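Local coordinates for protein phenylalanine--tRNA ligase beta subunit (Bacteroides fragilis, PDB 3IG2) that forms, with the alpha subunit, the tetrameric synthetase that attaches phenylalanine to tRNA(Phe) at the expense of ATP, here represented by the core domain of its beta chain, at residues 6-9 / 10-14; 15-19 / 20-24; 146-150 / 151-155. All coordinates share one frame; numbering follows the deposited sequence.

Interaction 1: 6-9 / 10-14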
loop_
_atom_site.group_PDB
_atom_site.type_symbol
_atom_site.label_atom_id
_atom_site.label_comp_id
_atom_site.label_asym_id
_atom_site.label_seq_id
_atom_site.Cartn_x
_atom_site.Cartn_y
_atom_site.Cartn_z
ATOM N N SER B 6 -23.000 -1.906 17.766
ATOM C CA SER B 6 -22.355 -0.607 17.628
ATOM C C SER B 6 -20.882 -0.810 17.869
ATOM O O SER B 6 -20.034 -0.193 17.213
ATOM C CB SER B 6 -22.904 0.392 18.648
ATOM O OG SER B 6 -22.211 1.636 18.592
ATOM N N ASN B 7 -20.588 -1.689 18.828
ATOM C CA ASN B 7 -19.207 -1.939 19.239
ATOM C C ASN B 7 -18.437 -2.640 18.142
ATOM O O ASN B 7 -17.315 -2.256 17.843
ATOM C CB ASN B 7 -19.178 -2.743 20.543
ATOM C CG ASN B 7 -19.799 -1.979 21.705
ATOM O OD1 ASN B 7 -19.239 -0.974 22.167
ATOM N ND2 ASN B 7 -20.962 -2.446 22.179
ATOM N N LYS B 8 -19.063 -3.657 17.543
ATOM C CA LYS B 8 -18.506 -4.366 16.403
ATOM C C LYS B 8 -18.175 -3.401 15.252
ATOM O O LYS B 8 -17.047 -3.391 14.744
ATOM C CB LYS B 8 -19.479 -5.451 15.945
ATOM C CG LYS B 8 -18.895 -6.433 14.939
ATOM C CD LYS B 8 -19.463 -7.841 15.143
ATOM C CE LYS B 8 -18.915 -8.494 16.414
ATOM N NZ LYS B 8 -18.945 -9.977 16.295
ATOM N N LEU B 9 -19.145 -2.566 14.873
ATOM C CA LEU B 9 -18.960 -1.591 13.788
ATOM C C LEU B 9 -17.931 -0.532 14.108
ATOM O O LEU B 9 -17.185 -0.131 13.228
ATOM C CB LEU B 9 -20.282 -0.940 13.378
ATOM C CG LEU B 9 -21.328 -1.889 12.775
ATOM C CD1 LEU B 9 -22.640 -1.153 12.573
ATOM C CD2 LEU B 9 -20.846 -2.514 11.455
ATOM N N GLN B 10 -17.895 -0.054 15.352
ATOM C CA GLN B 10 -16.878 0.903 15.747
ATOM C C GLN B 10 -15.487 0.329 15.507
ATOM O O GLN B 10 -14.611 1.025 15.011
ATOM C CB GLN B 10 -16.980 1.251 17.233
ATOM C CG GLN B 10 -18.117 2.191 17.590
ATOM C CD GLN B 10 -18.101 2.587 19.063
ATOM O OE1 GLN B 10 -17.104 3.143 19.565
ATOM N NE2 GLN B 10 -19.221 2.336 19.758
ATOM N N ASN B 11 -15.297 -0.935 15.885
ATOM C CA ASN B 11 -14.021 -1.611 15.712
ATOM C C ASN B 11 -13.689 -1.726 14.220
ATOM O O ASN B 11 -12.554 -1.442 13.811
ATOM C CB ASN B 11 -14.022 -2.988 16.386
ATOM C CG ASN B 11 -12.729 -3.762 16.127
ATOM O OD1 ASN B 11 -11.644 -3.351 16.567
ATOM N ND2 ASN B 11 -12.839 -4.878 15.400
ATOM N N LEU B 12 -14.688 -2.100 13.414
ATOM C CA LEU B 12 -14.501 -2.278 11.978
ATOM C C LEU B 12 -14.087 -0.947 11.329
ATOM O O LEU B 12 -13.156 -0.901 10.520
ATOM C CB LEU B 12 -15.784 -2.816 11.353
ATOM C CG LEU B 12 -15.946 -4.282 10.888
ATOM C CD1 LEU B 12 -14.862 -5.283 11.367
ATOM C CD2 LEU B 12 -17.368 -4.803 11.182
ATOM N N VAL B 13 -14.764 0.136 11.713
ATOM C CA VAL B 13 -14.442 1.472 11.176
ATOM C C VAL B 13 -13.064 1.963 11.607
ATOM O O VAL B 13 -12.337 2.550 10.797
ATOM C CB VAL B 13 -15.551 2.500 11.492
ATOM C CG1 VAL B 13 -15.103 3.920 11.172
ATOM C CG2 VAL B 13 -16.814 2.166 10.668
ATOM N N ALA B 14 -12.698 1.673 12.859
ATOM C CA ALA B 14 -11.379 1.997 13.388
ATOM C C ALA B 14 -10.284 1.271 12.619
ATOM O O ALA B 14 -9.273 1.887 12.249
ATOM C CB ALA B 14 -11.291 1.670 14.870
HETATM O O HOH W 1 -15.557 -5.808 14.968
#
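Ser6 and Gln10 meet through their side chains one helical turn apart. The carboxamide of Gln10 reaches back along the helix, and NE2 donates to OG of Ser6 at 3.3 Å. The bond is fairly straight, 157° at the hydrogen, and the hydroxyl oxygen lies close to the amide plane. CG of Gln10 is anti to the carbonyl carbon (chi1 -76°), and the chain is extended beyond it. This brings Gln10 CG against Ser6 O (3.1 Å) and carries the amide to the hydroxyl. Both groups have further partners: OE1 of Gln10 bonds to the Tyr113 hydroxyl, and OG of Ser6 bonds to NE1 of Trp209. The amide is therefore held through NE2 and OE1, which fixes its rotation. Asn7 and Gln10 run in the same direction, with their amide planes 31° apart.

A second face of the helix is apolar. Leu9 and Leu12 cross at a slant and touch through their CD2 methyls at 4.2 Å. CG2 of Val13 rests 3.5 Å from the Leu9 carbonyl oxygen. Leu9 and Val13 also lean on Trp209 and Leu151.

On a third side, a water bridges side chain and backbone. It donates to O of Lys8 at 2.8 Å and accepts from ND2 of Asn11 at 2.9 Å. The same Lys8 oxygen takes the backbone N-H of Leu12.

The backbone bonds run from residue i+4 to residue i, from Gln10 N to Ser6 O through Val13 N to Leu9 O. This is a regular, amphipathic alpha-helix near the start of this chain, the core domain of the beta subunit.

Interaction 2: 15-19 / 20-24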
loop_
_atom_site.group_PDB
_atom_site.type_symbol
_atom_site.label_atom_id
_atom_site.label_comp_id
_atom_site.label_asym_id
_atom_site.label_seq_id
_atom_site.Cartn_x
_atom_site.Cartn_y
_atom_site.Cartn_z
ATOM N N GLU B 15 -10.477 -0.027 12.386
ATOM C CA GLU B 15 -9.512 -0.833 11.636
ATOM C C GLU B 15 -9.350 -0.303 10.215
ATOM O O GLU B 15 -8.228 -0.241 9.691
ATOM C CB GLU B 15 -9.923 -2.309 11.623
ATOM C CG GLU B 15 -10.020 -2.937 13.027
ATOM C CD GLU B 15 -10.322 -4.441 13.003
ATOM O OE1 GLU B 15 -10.855 -4.929 11.981
ATOM O OE2 GLU B 15 -10.015 -5.145 13.999
ATOM N N GLN B 16 -10.468 0.088 9.598
ATOM C CA GLN B 16 -10.440 0.631 8.250
ATOM C C GLN B 16 -9.693 1.960 8.191
ATOM O O GLN B 16 -8.852 2.165 7.312
ATOM C CB GLN B 16 -11.846 0.821 7.718
ATOM C CG GLN B 16 -11.891 1.487 6.364
ATOM C CD GLN B 16 -13.309 1.659 5.881
ATOM O OE1 GLN B 16 -13.852 2.764 5.900
ATOM N NE2 GLN B 16 -13.936 0.562 5.496
ATOM N N LEU B 17 -9.978 2.847 9.139
ATOM C CA LEU B 17 -9.304 4.139 9.196
ATOM C C LEU B 17 -7.804 3.991 9.471
ATOM O O LEU B 17 -6.992 4.663 8.821
ATOM C CB LEU B 17 -9.974 5.068 10.226
ATOM C CG LEU B 17 -11.374 5.551 9.842
ATOM C CD1 LEU B 17 -12.090 6.261 10.989
ATOM C CD2 LEU B 17 -11.295 6.459 8.606
ATOM N N VAL B 18 -7.438 3.109 10.406
ATOM C CA VAL B 18 -6.024 2.854 10.718
ATOM C C VAL B 18 -5.355 2.312 9.453
ATOM O O VAL B 18 -4.270 2.737 9.093
ATOM C CB VAL B 18 -5.845 1.887 11.941
ATOM C CG1 VAL B 18 -4.371 1.451 12.113
ATOM C CG2 VAL B 18 -6.345 2.555 13.230
ATOM N N GLY B 19 -6.044 1.413 8.750
ATOM C CA GLY B 19 -5.548 0.878 7.478
ATOM C C GLY B 19 -5.240 1.986 6.466
ATOM O O GLY B 19 -4.353 1.833 5.630
ATOM N N CYS B 20 -5.970 3.098 6.543
ATOM C CA CYS B 20 -5.811 4.214 5.612
ATOM C C CYS B 20 -4.840 5.267 6.129
ATOM O O CYS B 20 -4.760 6.376 5.580
ATOM C CB CYS B 20 -7.173 4.853 5.303
ATOM S SG CYS B 20 -8.222 3.796 4.335
ATOM N N GLY B 21 -4.100 4.929 7.181
ATOM C CA GLY B 21 -3.092 5.849 7.717
ATOM C C GLY B 21 -3.607 6.827 8.775
ATOM O O GLY B 21 -2.904 7.782 9.110
ATOM N N PHE B 22 -4.815 6.611 9.307
ATOM C CA PHE B 22 -5.290 7.436 10.431
ATOM C C PHE B 22 -4.709 6.908 11.724
ATOM O O PHE B 22 -4.447 5.707 11.839
ATOM C CB PHE B 22 -6.819 7.399 10.570
ATOM C CG PHE B 22 -7.553 8.268 9.601
ATOM C CD1 PHE B 22 -8.170 9.424 10.034
ATOM C CD2 PHE B 22 -7.649 7.916 8.248
ATOM C CE1 PHE B 22 -8.874 10.240 9.144
ATOM C CE2 PHE B 22 -8.365 8.727 7.334
ATOM C CZ PHE B 22 -8.978 9.874 7.783
ATOM N N ASN B 23 -4.577 7.800 12.705
ATOM C CA ASN B 23 -4.358 7.440 14.116
ATOM C C ASN B 23 -5.555 7.875 14.942
ATOM O O ASN B 23 -6.030 8.987 14.776
ATOM C CB ASN B 23 -3.138 8.186 14.661
ATOM C CG ASN B 23 -1.857 7.799 13.947
ATOM O OD1 ASN B 23 -1.417 6.658 14.033
ATOM N ND2 ASN B 23 -1.268 8.740 13.219
ATOM N N GLU B 24 -6.008 7.022 15.857
ATOM C CA GLU B 24 -7.034 7.394 16.799
ATOM C C GLU B 24 -6.531 8.396 17.861
ATOM O O GLU B 24 -5.420 8.260 18.382
ATOM C CB GLU B 24 -7.609 6.133 17.472
ATOM C CG GLU B 24 -8.904 6.417 18.233
ATOM C CD GLU B 24 -9.676 5.149 18.681
ATOM O OE1 GLU B 24 -10.661 5.307 19.443
ATOM O OE2 GLU B 24 -9.330 4.021 18.271
#
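The Phe22 ring has the CD2 methyl of Leu17 over one face, 4.0 Å from the centroid and 15° off the ring normal. This is a CH-pi contact within a Schellman motif, the turn that ends helix 6-19. The methyl is offset toward the rim and touches CE2 and CD2 of the ring. The first torsion of Phe22, -79°, brings the ring back to the helix end, with Phe22 CD2 3.4 Å from Leu17 O. Tyr143 of helix 134-150 meets the same ring edge-to-face.

Gly21 is the C-prime residue, with positive phi (89°). Its N-H bonds to Val18 O. Phe22 N reaches Leu17 O at 3.0 Å. Cys20 N also donates to Leu17 O, from the opposite face of the carbonyl plane, so two N-H groups grip this oxygen. Cys20 N has a weak bond to Gln16 O as well.

Beyond the turn, Asn23 pairs through its backbone with Lys85 and Phe87, and the chain enters the mixed sheet beside strand 85-95. The helix end also faces another chain: Gly19 O accepts from Arg150 NH2 of the second subunit. Across the turn, Val18 CA lies 3.4 Å from Phe22 O in a nearly linear CA-H...O contact.

Interaction 3: 146-150 / 151-155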
loop_
_atom_site.group_PDB
_atom_site.type_symbol
_atom_site.label_atom_id
_atom_site.label_comp_id
_atom_site.label_asym_id
_atom_site.label_seq_id
_atom_site.Cartn_x
_atom_site.Cartn_y
_atom_site.Cartn_z
ATOM N N ASN B 146 -16.806 5.468 2.441
ATOM C CA ASN B 146 -16.348 4.118 2.760
ATOM C C ASN B 146 -16.733 3.697 4.167
ATOM O O ASN B 146 -16.980 2.504 4.429
ATOM C CB ASN B 146 -14.855 3.988 2.483
ATOM C CG ASN B 146 -14.567 3.906 1.000
ATOM O OD1 ASN B 146 -15.365 3.333 0.241
ATOM N ND2 ASN B 146 -13.442 4.482 0.568
ATOM N N ILE B 147 -16.827 4.679 5.057
ATOM C CA ILE B 147 -17.411 4.442 6.372
ATOM C C ILE B 147 -18.876 4.070 6.215
ATOM O O ILE B 147 -19.323 3.062 6.787
ATOM C CB ILE B 147 -17.256 5.640 7.330
ATOM C CG1 ILE B 147 -15.796 5.777 7.749
ATOM C CG2 ILE B 147 -18.059 5.408 8.589
ATOM C CD1 ILE B 147 -15.471 7.099 8.379
ATOM N N PHE B 148 -19.624 4.852 5.441
ATOM C CA PHE B 148 -21.029 4.513 5.209
ATOM C C PHE B 148 -21.198 3.091 4.652
ATOM O O PHE B 148 -22.055 2.348 5.122
ATOM C CB PHE B 148 -21.725 5.522 4.302
ATOM C CG PHE B 148 -21.912 6.876 4.922
ATOM C CD1 PHE B 148 -21.813 7.064 6.305
ATOM C CD2 PHE B 148 -22.235 7.960 4.130
ATOM C CE1 PHE B 148 -22.022 8.292 6.865
ATOM C CE2 PHE B 148 -22.435 9.203 4.694
ATOM C CZ PHE B 148 -22.333 9.367 6.074
ATOM N N LYS B 149 -20.395 2.725 3.659
ATOM C CA LYS B 149 -20.443 1.388 3.074
ATOM C C LYS B 149 -20.174 0.314 4.114
ATOM O O LYS B 149 -20.831 -0.739 4.117
ATOM C CB LYS B 149 -19.428 1.261 1.939
ATOM C CG LYS B 149 -19.838 2.014 0.712
ATOM C CD LYS B 149 -18.796 1.898 -0.392
ATOM C CE LYS B 149 -19.407 2.280 -1.728
ATOM N NZ LYS B 149 -18.401 2.308 -2.838
ATOM N N ARG B 150 -19.205 0.595 4.992
ATOM C CA ARG B 150 -18.814 -0.320 6.046
ATOM C C ARG B 150 -19.990 -0.538 6.992
ATOM O O ARG B 150 -20.171 -1.634 7.519
ATOM C CB ARG B 150 -17.589 0.222 6.789
ATOM C CG ARG B 150 -16.901 -0.759 7.739
ATOM C CD ARG B 150 -17.240 -2.185 7.384
ATOM N NE ARG B 150 -16.057 -3.009 7.287
ATOM C CZ ARG B 150 -16.080 -4.330 7.152
ATOM N NH1 ARG B 150 -17.241 -4.971 7.082
ATOM N NH2 ARG B 150 -14.942 -5.005 7.082
ATOM N N LEU B 151 -20.813 0.496 7.166
ATOM C CA LEU B 151 -21.984 0.381 8.043
ATOM C C LEU B 151 -23.172 -0.206 7.294
ATOM O O LEU B 151 -24.238 -0.349 7.853
ATOM C CB LEU B 151 -22.345 1.733 8.679
ATOM C CG LEU B 151 -21.216 2.503 9.420
ATOM C CD1 LEU B 151 -21.628 3.907 9.890
ATOM C CD2 LEU B 151 -20.690 1.713 10.611
ATOM N N GLY B 152 -22.988 -0.542 6.024
ATOM C CA GLY B 152 -24.084 -1.096 5.229
ATOM C C GLY B 152 -25.168 -0.073 4.920
ATOM O O GLY B 152 -26.298 -0.453 4.589
ATOM N N LEU B 153 -24.832 1.212 5.033
ATOM C CA LEU B 153 -25.770 2.290 4.732
ATOM C C LEU B 153 -25.968 2.386 3.243
ATOM O O LEU B 153 -25.022 2.251 2.462
ATOM C CB LEU B 153 -25.289 3.636 5.262
ATOM C CG LEU B 153 -25.993 4.350 6.413
ATOM C CD1 LEU B 153 -25.513 5.796 6.387
ATOM C CD2 LEU B 153 -27.530 4.314 6.293
ATOM N N ASP B 154 -27.219 2.590 2.856
ATOM C CA ASP B 154 -27.596 2.641 1.459
ATOM C C ASP B 154 -27.436 4.085 0.972
ATOM O O ASP B 154 -28.244 4.941 1.295
ATOM C CB ASP B 154 -29.037 2.134 1.316
ATOM C CG ASP B 154 -29.620 2.371 -0.070
ATOM O OD1 ASP B 154 -28.857 2.449 -1.065
ATOM O OD2 ASP B 154 -30.867 2.462 -0.151
ATOM N N LEU B 155 -26.380 4.339 0.207
ATOM C CA LEU B 155 -26.034 5.688 -0.248
ATOM C C LEU B 155 -27.165 6.433 -0.999
ATOM O O LEU B 155 -27.344 7.651 -0.849
ATOM C CB LEU B 155 -24.783 5.611 -1.126
ATOM C CG LEU B 155 -23.352 5.764 -0.591
ATOM C CD1 LEU B 155 -23.184 5.661 0.910
ATOM C CD2 LEU B 155 -22.431 4.804 -1.336
#
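Phe148 and Leu153 meet across a Schellman motif that closes helix 134-150. Gly152 has positive phi and turns the chain out of the helix.

The hydrogen bonds of the turn are all between backbone atoms. Leu153 N reaches back to Phe148 O at 3.0 Å, and Gly152 N donates to Lys149 O at 2.9 Å. The Gly152 N-H comes from above the Lys149 carbonyl plane. The Leu153 N-H is tilted 30° from the plane of the Phe148 carbonyl. Leu151 N keeps the helical bond to Ile147 O and adds a weak one to Phe148 O.

The aromatic contact joins the two residues linked by the Leu153 N to Phe148 O bond. The CD1 methyl of Leu153 stands over one face of the Phe148 ring, 4.2 Å from the centroid and 23° off the normal, offset toward the rim. The two side chains extend together to the same side. A chi1 of -68° places the Phe148 ring alongside Leu153.

Leu155 makes the apolar contact at the ring edge. It crosses Phe148 at a slant. Its CD1 lies near the ring plane and touches Phe148 CB at 3.7 Å. A separate apolar contact spans one helical turn, where Ile147 CG2 meets Leu151 CD1. Leu207 of strand 200-207 also packs on Ile147 and Phe148, while Leu151 leans on Trp209 and Leu212.

Charge enters at Lys149. Its amine forms a salt bridge with Glu40 of the third subunit, another copy of the protein. Against the loop after the turn, the aliphatic part of this lysine makes contact: the chain passes nearly perpendicular to Leu155, and Lys149 CE meets Leu155 CD2 at 4.0 Å.

The three contacts follow one another along the chain. Interaction 1 lies within helix 6-19; interaction 2 takes its last turn and the exit into strand 23-24. Their centres are about 12 Å apart. Interaction 3 comes much later, at the end of helix 134-150, with its centre about 12 Å from interaction 1 and 16 Å from interaction 2. Helices 6-19 and 134-150 pack side by side against the mixed sheet, touching through Leu12 on Arg150, Val13 on Ile147 and Gln16 on Asn146. Interactions 2 and 3 each end a helix with a Schellman motif. The first leads into strand 23-24, the second toward strand 159-163, the two outermost strands of the sheet within this chain.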